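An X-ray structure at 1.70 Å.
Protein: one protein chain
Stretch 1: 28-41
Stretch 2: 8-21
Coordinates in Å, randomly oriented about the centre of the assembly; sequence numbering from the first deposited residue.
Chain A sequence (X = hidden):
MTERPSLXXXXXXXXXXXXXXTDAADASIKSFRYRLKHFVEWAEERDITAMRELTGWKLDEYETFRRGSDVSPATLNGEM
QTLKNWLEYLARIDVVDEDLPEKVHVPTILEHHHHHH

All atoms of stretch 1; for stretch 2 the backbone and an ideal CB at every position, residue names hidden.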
# COMPACT_ATOMS: atom_id res chain seq x y z
N SER A 28 -3.74 14.99 -4.49
CA SER A 28 -2.84 14.04 -3.84
C SER A 28 -3.63 12.80 -3.43
O SER A 28 -3.16 11.67 -3.59
CB SER A 28 -2.18 14.67 -2.62
OG SER A 28 -1.28 15.70 -3.01
N ILE A 29 -4.83 13.01 -2.90
CA ILE A 29 -5.69 11.91 -2.48
C ILE A 29 -5.99 11.03 -3.69
O ILE A 29 -5.94 9.80 -3.60
CB ILE A 29 -7.02 12.41 -1.89
CG1 ILE A 29 -6.76 13.25 -0.63
CG2 ILE A 29 -7.93 11.22 -1.58
CD1 ILE A 29 -6.00 12.53 0.47
N LYS A 30 -6.32 11.65 -4.82
CA LYS A 30 -6.61 10.88 -6.02
C LYS A 30 -5.38 10.08 -6.43
O LYS A 30 -5.49 8.91 -6.79
CB LYS A 30 -7.06 11.79 -7.17
CG LYS A 30 -8.50 12.27 -7.03
CD LYS A 30 -8.92 13.15 -8.19
CE LYS A 30 -10.38 13.55 -8.08
NZ LYS A 30 -10.80 14.48 -9.16
N SER A 31 -4.21 10.71 -6.37
CA SER A 31 -2.97 10.02 -6.74
C SER A 31 -2.75 8.81 -5.83
O SER A 31 -2.40 7.72 -6.30
CB SER A 31 -1.78 10.97 -6.66
OG SER A 31 -1.87 11.95 -7.69
N PHE A 32 -2.95 9.01 -4.53
CA PHE A 32 -2.80 7.92 -3.56
C PHE A 32 -3.79 6.82 -3.92
O PHE A 32 -3.46 5.64 -3.91
CB PHE A 32 -3.10 8.42 -2.14
CG PHE A 32 -2.16 9.49 -1.64
CD1 PHE A 32 -2.50 10.28 -0.55
CD2 PHE A 32 -0.93 9.69 -2.25
CE1 PHE A 32 -1.64 11.26 -0.07
CE2 PHE A 32 -0.05 10.67 -1.78
CZ PHE A 32 -0.40 11.46 -0.69
N ARG A 33 -5.02 7.23 -4.25
CA ARG A 33 -6.05 6.27 -4.61
C ARG A 33 -5.64 5.47 -5.84
O ARG A 33 -5.72 4.24 -5.84
CB ARG A 33 -7.38 6.98 -4.89
CG ARG A 33 -8.49 6.04 -5.36
CD ARG A 33 -9.80 6.77 -5.62
NE ARG A 33 -10.50 7.11 -4.39
CZ ARG A 33 -11.08 6.22 -3.58
NH1 ARG A 33 -11.69 6.62 -2.48
NH2 ARG A 33 -11.05 4.93 -3.89
N TYR A 34 -5.21 6.15 -6.89
CA TYR A 34 -4.81 5.46 -8.12
C TYR A 34 -3.65 4.50 -7.87
O TYR A 34 -3.66 3.37 -8.37
CB TYR A 34 -4.42 6.47 -9.20
CG TYR A 34 -5.50 7.48 -9.49
CD1 TYR A 34 -5.18 8.78 -9.90
CD2 TYR A 34 -6.85 7.16 -9.34
CE1 TYR A 34 -6.17 9.72 -10.13
CE2 TYR A 34 -7.85 8.09 -9.56
CZ TYR A 34 -7.50 9.38 -9.96
OH TYR A 34 -8.49 10.32 -10.16
N ARG A 35 -2.66 4.93 -7.10
CA ARG A 35 -1.52 4.08 -6.82
C ARG A 35 -1.89 2.84 -6.03
O ARG A 35 -1.48 1.73 -6.38
CB ARG A 35 -0.45 4.87 -6.06
CG ARG A 35 0.15 6.00 -6.86
CD ARG A 35 0.96 6.93 -5.97
NE ARG A 35 1.51 8.05 -6.73
CZ ARG A 35 2.02 9.14 -6.18
NH1 ARG A 35 2.06 9.28 -4.86
NH2 ARG A 35 2.50 10.10 -6.96
N LEU A 36 -2.68 3.01 -4.98
CA LEU A 36 -3.07 1.89 -4.13
C LEU A 36 -4.11 0.99 -4.77
O LEU A 36 -4.29 -0.14 -4.33
CB LEU A 36 -3.56 2.40 -2.78
CG LEU A 36 -2.48 3.11 -1.96
CD1 LEU A 36 -3.04 3.52 -0.61
CD2 LEU A 36 -1.28 2.18 -1.78
N LYS A 37 -4.79 1.49 -5.79
CA LYS A 37 -5.79 0.67 -6.46
C LYS A 37 -5.12 -0.59 -7.01
O LYS A 37 -5.69 -1.68 -6.96
CB LYS A 37 -6.46 1.44 -7.61
CG LYS A 37 -7.51 0.63 -8.36
CD LYS A 37 -8.05 1.42 -9.55
CE LYS A 37 -8.95 0.56 -10.42
NZ LYS A 37 -9.43 1.30 -11.62
N HIS A 38 -3.90 -0.44 -7.52
CA HIS A 38 -3.19 -1.58 -8.07
C HIS A 38 -2.90 -2.61 -7.00
O HIS A 38 -2.97 -3.81 -7.24
CB HIS A 38 -1.88 -1.14 -8.73
CG HIS A 38 -2.08 -0.23 -9.89
ND1 HIS A 38 -1.89 1.14 -9.81
CD2 HIS A 38 -2.53 -0.47 -11.15
CE1 HIS A 38 -2.22 1.69 -10.96
NE2 HIS A 38 -2.61 0.74 -11.79
N PHE A 39 -2.57 -2.13 -5.80
CA PHE A 39 -2.26 -3.05 -4.73
C PHE A 39 -3.50 -3.78 -4.22
O PHE A 39 -3.47 -4.99 -3.99
CB PHE A 39 -1.60 -2.32 -3.56
CG PHE A 39 -1.16 -3.24 -2.48
CD1 PHE A 39 -2.04 -3.62 -1.47
CD2 PHE A 39 0.10 -3.82 -2.53
CE1 PHE A 39 -1.67 -4.57 -0.52
CE2 PHE A 39 0.48 -4.77 -1.59
CZ PHE A 39 -0.41 -5.15 -0.59
N VAL A 40 -4.60 -3.05 -4.05
CA VAL A 40 -5.82 -3.67 -3.56
C VAL A 40 -6.31 -4.78 -4.49
O VAL A 40 -6.65 -5.87 -4.03
CB VAL A 40 -6.94 -2.63 -3.36
CG1 VAL A 40 -8.24 -3.32 -2.97
CG2 VAL A 40 -6.53 -1.64 -2.28
N GLU A 41 -6.33 -4.52 -5.80
CA GLU A 41 -6.78 -5.54 -6.74
C GLU A 41 -5.83 -6.73 -6.73
O GLU A 41 -6.27 -7.88 -6.75
CB GLU A 41 -6.91 -4.96 -8.16
CG GLU A 41 -5.74 -4.10 -8.59
CD GLU A 41 -5.89 -3.61 -10.02
OE1 GLU A 41 -6.04 -4.45 -10.93
OE2 GLU A 41 -5.84 -2.37 -10.24
N UNK A 8 -9.00 -5.46 5.84
CA UNK A 8 -8.80 -6.02 4.52
C UNK A 8 -8.09 -4.94 3.71
O UNK A 8 -8.04 -3.78 4.12
CB UNK A 8 -10.12 -6.45 3.87
N UNK A 9 -7.53 -5.32 2.55
CA UNK A 9 -6.85 -4.32 1.73
C UNK A 9 -7.77 -3.13 1.43
O UNK A 9 -7.39 -1.98 1.63
CB UNK A 9 -6.36 -4.95 0.42
N UNK A 10 -8.99 -3.41 0.97
CA UNK A 10 -9.93 -2.33 0.64
C UNK A 10 -10.23 -1.45 1.86
O UNK A 10 -10.20 -0.22 1.75
CB UNK A 10 -11.23 -2.92 0.09
N UNK A 11 -10.50 -2.06 3.00
CA UNK A 11 -10.80 -1.29 4.21
C UNK A 11 -9.61 -0.42 4.60
O UNK A 11 -9.77 0.76 4.94
CB UNK A 11 -11.17 -2.22 5.36
N UNK A 12 -8.42 -1.01 4.57
CA UNK A 12 -7.19 -0.29 4.92
C UNK A 12 -6.92 0.85 3.95
O UNK A 12 -6.43 1.91 4.35
CB UNK A 12 -6.00 -1.25 4.94
N UNK A 13 -7.24 0.63 2.68
CA UNK A 13 -7.04 1.65 1.65
C UNK A 13 -8.00 2.81 1.93
O UNK A 13 -7.56 3.97 1.98
CB UNK A 13 -7.26 1.08 0.25
N UNK A 14 -9.28 2.52 2.13
CA UNK A 14 -10.26 3.57 2.41
C UNK A 14 -9.90 4.34 3.68
O UNK A 14 -10.04 5.56 3.74
CB UNK A 14 -11.66 2.97 2.54
N UNK A 15 -9.46 3.62 4.70
CA UNK A 15 -9.10 4.25 5.98
C UNK A 15 -7.96 5.24 5.80
O UNK A 15 -7.99 6.34 6.35
CB UNK A 15 -8.71 3.19 7.01
N UNK A 16 -6.95 4.83 5.04
CA UNK A 16 -5.80 5.67 4.79
C UNK A 16 -6.18 6.95 4.03
O UNK A 16 -5.77 8.05 4.41
CB UNK A 16 -4.75 4.88 4.01
N UNK A 17 -6.98 6.82 2.98
CA UNK A 17 -7.38 7.99 2.20
C UNK A 17 -8.16 8.99 3.05
O UNK A 17 -7.95 10.20 2.95
CB UNK A 17 -8.22 7.56 1.00
N UNK A 18 -9.05 8.49 3.90
CA UNK A 18 -9.84 9.35 4.78
C UNK A 18 -8.90 10.05 5.76
O UNK A 18 -9.07 11.23 6.08
CB UNK A 18 -10.91 8.54 5.53
N UNK A 19 -7.92 9.29 6.26
CA UNK A 19 -6.93 9.80 7.20
C UNK A 19 -6.07 10.91 6.61
O UNK A 19 -5.70 11.86 7.31
CB UNK A 19 -6.03 8.66 7.68
N UNK A 20 -5.75 10.80 5.33
CA UNK A 20 -4.93 11.80 4.64
C UNK A 20 -5.81 12.94 4.13
O UNK A 20 -5.30 14.00 3.74
CB UNK A 20 -4.16 11.16 3.48
N UNK A 21 -7.12 12.72 4.15
CA UNK A 21 -8.09 13.71 3.69
C UNK A 21 -8.12 14.92 4.61
O UNK A 21 -9.10 15.67 4.63
CB UNK A 21 -9.48 13.09 3.60

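The two helices run nearly antiparallel, at 165° with axes 9.6 Å apart, so position 9 lies near Val40 and position 17 near Ile29.

Position 8 precedes the first helical turn, with phi/psi of -76/165 and nothing of stretch 1 near its CB. That backbone suits a cap: serine, threonine, aspartate or asparagine. It is Ser8, whose OG accepts from the backbone N of position 11 at 3.1 Å.

Position 9 points toward stretch 1, its ideal CB 4.2 Å from Val40 CG1. The first turn of a helix leaves its amide without a helical acceptor, so proline is welcome, as would be alanine or valine. Pro9 sets its CB 4.3 Å from Val40 CG1.

Position 10 points sideways, touching Val40 at its CB with open space beyond; a long polar chain fits. Arg10 leads its end away, leaving its CB 4.3 Å from Val40 CG1.

Position 11 is out of reach, and many polar residues would serve. Glu11 turns back to the helix start, where its OE1 accepts from Ser8 N at 3.0 Å. Position 12, sideways and without contact, leaves the choice wide; it is Ala12.

Position 13 points toward stretch 1, its ideal CB 3.8 Å from Val40 CG2 and 5.0 Å from Leu36 CD1. Leucine or methionine would suit these neighbours, but the carbonyl of Arg33 also lies on this side, so a long chain with a polar end is possible. Arg13 is such a compromise: its CG packs 4.0 Å from Leu36 CB, while its NH1 donates to a water at 2.7 Å that in turn donates to Arg33 O at 2.8 Å. Its guanidinium also comes near a like charge, with NE 4.3 Å from Arg33 NH2.

Position 14 points away, but the nearby cationic groups favour an acid. Asp14 OD1 forms a salt bridge with Arg13 NE at 2.8 Å and accepts from a second water at 3.0 Å, which accepts from Arg33 NH2 at 3.1 Å. Position 15 faces open space and takes almost anything polar; Arg15 extends there.

Position 16 points toward stretch 1, with Leu36 CD1 5.1 Å from its ideal CB, and Phe32 farther along. A large apolar or aromatic chain is called for. Tyr16 places CD2 3.8 Å from Leu36 CD1 and CE2 4.4 Å from Phe32 CD1.

Position 17 starts sideways, between Ile29 and Arg33; leucine, isoleucine or methionine could bend inward. Leu17 packs CD2 3.7 Å from Phe32 CB, while CD1 lies over one face of the Arg33 guanidinium, 3.5 Å from NH1.

Positions 18 and 19 make no contact and are permissive: Ala18 and His19.

Position 20 points toward stretch 1, its ideal CB 3.8 Å from Ile29 CD1 and 4.4 Å from Phe32 CE1. Leucine, methionine or a long cation would fit. Arg20 brings NE 3.7 Å from Phe32 CE1.

Position 21 starts sideways near Ile29, and a medium polar chain can fold over it. Gln21 does, NE2 lying 3.7 Å from Ile29 CG1.

Stretch 2 8-21: SPREARDRYLAHRQ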
# COMPACT_ATOMS: atom_id res chain seq x y z
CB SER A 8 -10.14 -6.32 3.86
OG SER A 8 -10.87 -5.12 3.62
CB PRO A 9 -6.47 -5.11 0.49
CG PRO A 9 -6.11 -6.46 1.08
CD PRO A 9 -7.26 -6.68 2.06
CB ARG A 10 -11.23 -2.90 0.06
CG ARG A 10 -11.99 -3.82 0.99
CD ARG A 10 -13.22 -4.39 0.30
NE ARG A 10 -14.03 -3.35 -0.33
CZ ARG A 10 -15.16 -3.60 -0.99
NH1 ARG A 10 -15.60 -4.84 -1.10
NH2 ARG A 10 -15.84 -2.60 -1.54
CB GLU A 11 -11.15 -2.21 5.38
CG GLU A 11 -12.36 -3.08 5.15
CD GLU A 11 -12.64 -3.97 6.34
OE1 GLU A 11 -11.70 -4.67 6.79
OE2 GLU A 11 -13.79 -3.97 6.83
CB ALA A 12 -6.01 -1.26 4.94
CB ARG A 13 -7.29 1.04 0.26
CG ARG A 13 -7.06 1.96 -0.95
CD ARG A 13 -8.30 2.79 -1.27
NE ARG A 13 -9.53 2.00 -1.21
CZ ARG A 13 -9.90 1.09 -2.10
NH1 ARG A 13 -9.14 0.84 -3.17
NH2 ARG A 13 -11.03 0.42 -1.93
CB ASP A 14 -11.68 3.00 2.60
CG ASP A 14 -12.25 2.33 1.35
OD1 ASP A 14 -11.80 2.64 0.23
OD2 ASP A 14 -13.18 1.51 1.51
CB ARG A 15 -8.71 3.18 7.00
CG ARG A 15 -8.82 3.66 8.44
CD ARG A 15 -8.29 2.60 9.39
NE ARG A 15 -8.45 2.96 10.80
CZ ARG A 15 -9.53 2.70 11.52
NH1 ARG A 15 -10.57 2.08 10.98
NH2 ARG A 15 -9.57 3.05 12.80
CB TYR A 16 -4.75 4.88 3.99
CG TYR A 16 -3.52 5.68 3.63
CD1 TYR A 16 -2.67 6.19 4.62
CD2 TYR A 16 -3.20 5.94 2.30
CE1 TYR A 16 -1.54 6.94 4.29
CE2 TYR A 16 -2.08 6.69 1.96
CZ TYR A 16 -1.26 7.19 2.96
OH TYR A 16 -0.16 7.95 2.63
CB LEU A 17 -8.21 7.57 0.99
CG LEU A 17 -7.50 6.64 -0.00
CD1 LEU A 17 -8.43 6.38 -1.18
CD2 LEU A 17 -6.19 7.25 -0.48
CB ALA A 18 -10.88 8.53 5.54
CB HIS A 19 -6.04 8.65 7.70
CG HIS A 19 -4.78 9.11 8.36
ND1 HIS A 19 -3.57 9.15 7.69
CD2 HIS A 19 -4.53 9.55 9.61
CE1 HIS A 19 -2.63 9.60 8.52
NE2 HIS A 19 -3.19 9.85 9.69
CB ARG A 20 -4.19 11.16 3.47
CG ARG A 20 -3.06 10.22 3.88
CD ARG A 20 -1.91 10.99 4.50
NE ARG A 20 -1.39 12.01 3.59
CZ ARG A 20 -0.31 12.75 3.81
NH1 ARG A 20 0.38 12.59 4.94
NH2 ARG A 20 0.08 13.65 2.92
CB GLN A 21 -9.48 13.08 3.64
CG GLN A 21 -10.49 13.82 2.79
CD GLN A 21 -10.43 13.40 1.33
OE1 GLN A 21 -10.68 12.24 1.00
NE2 GLN A 21 -10.10 14.34 0.46
O HOH W 1 -7.78 2.67 -4.66
O HOH W 2 -13.06 3.05 -2.47
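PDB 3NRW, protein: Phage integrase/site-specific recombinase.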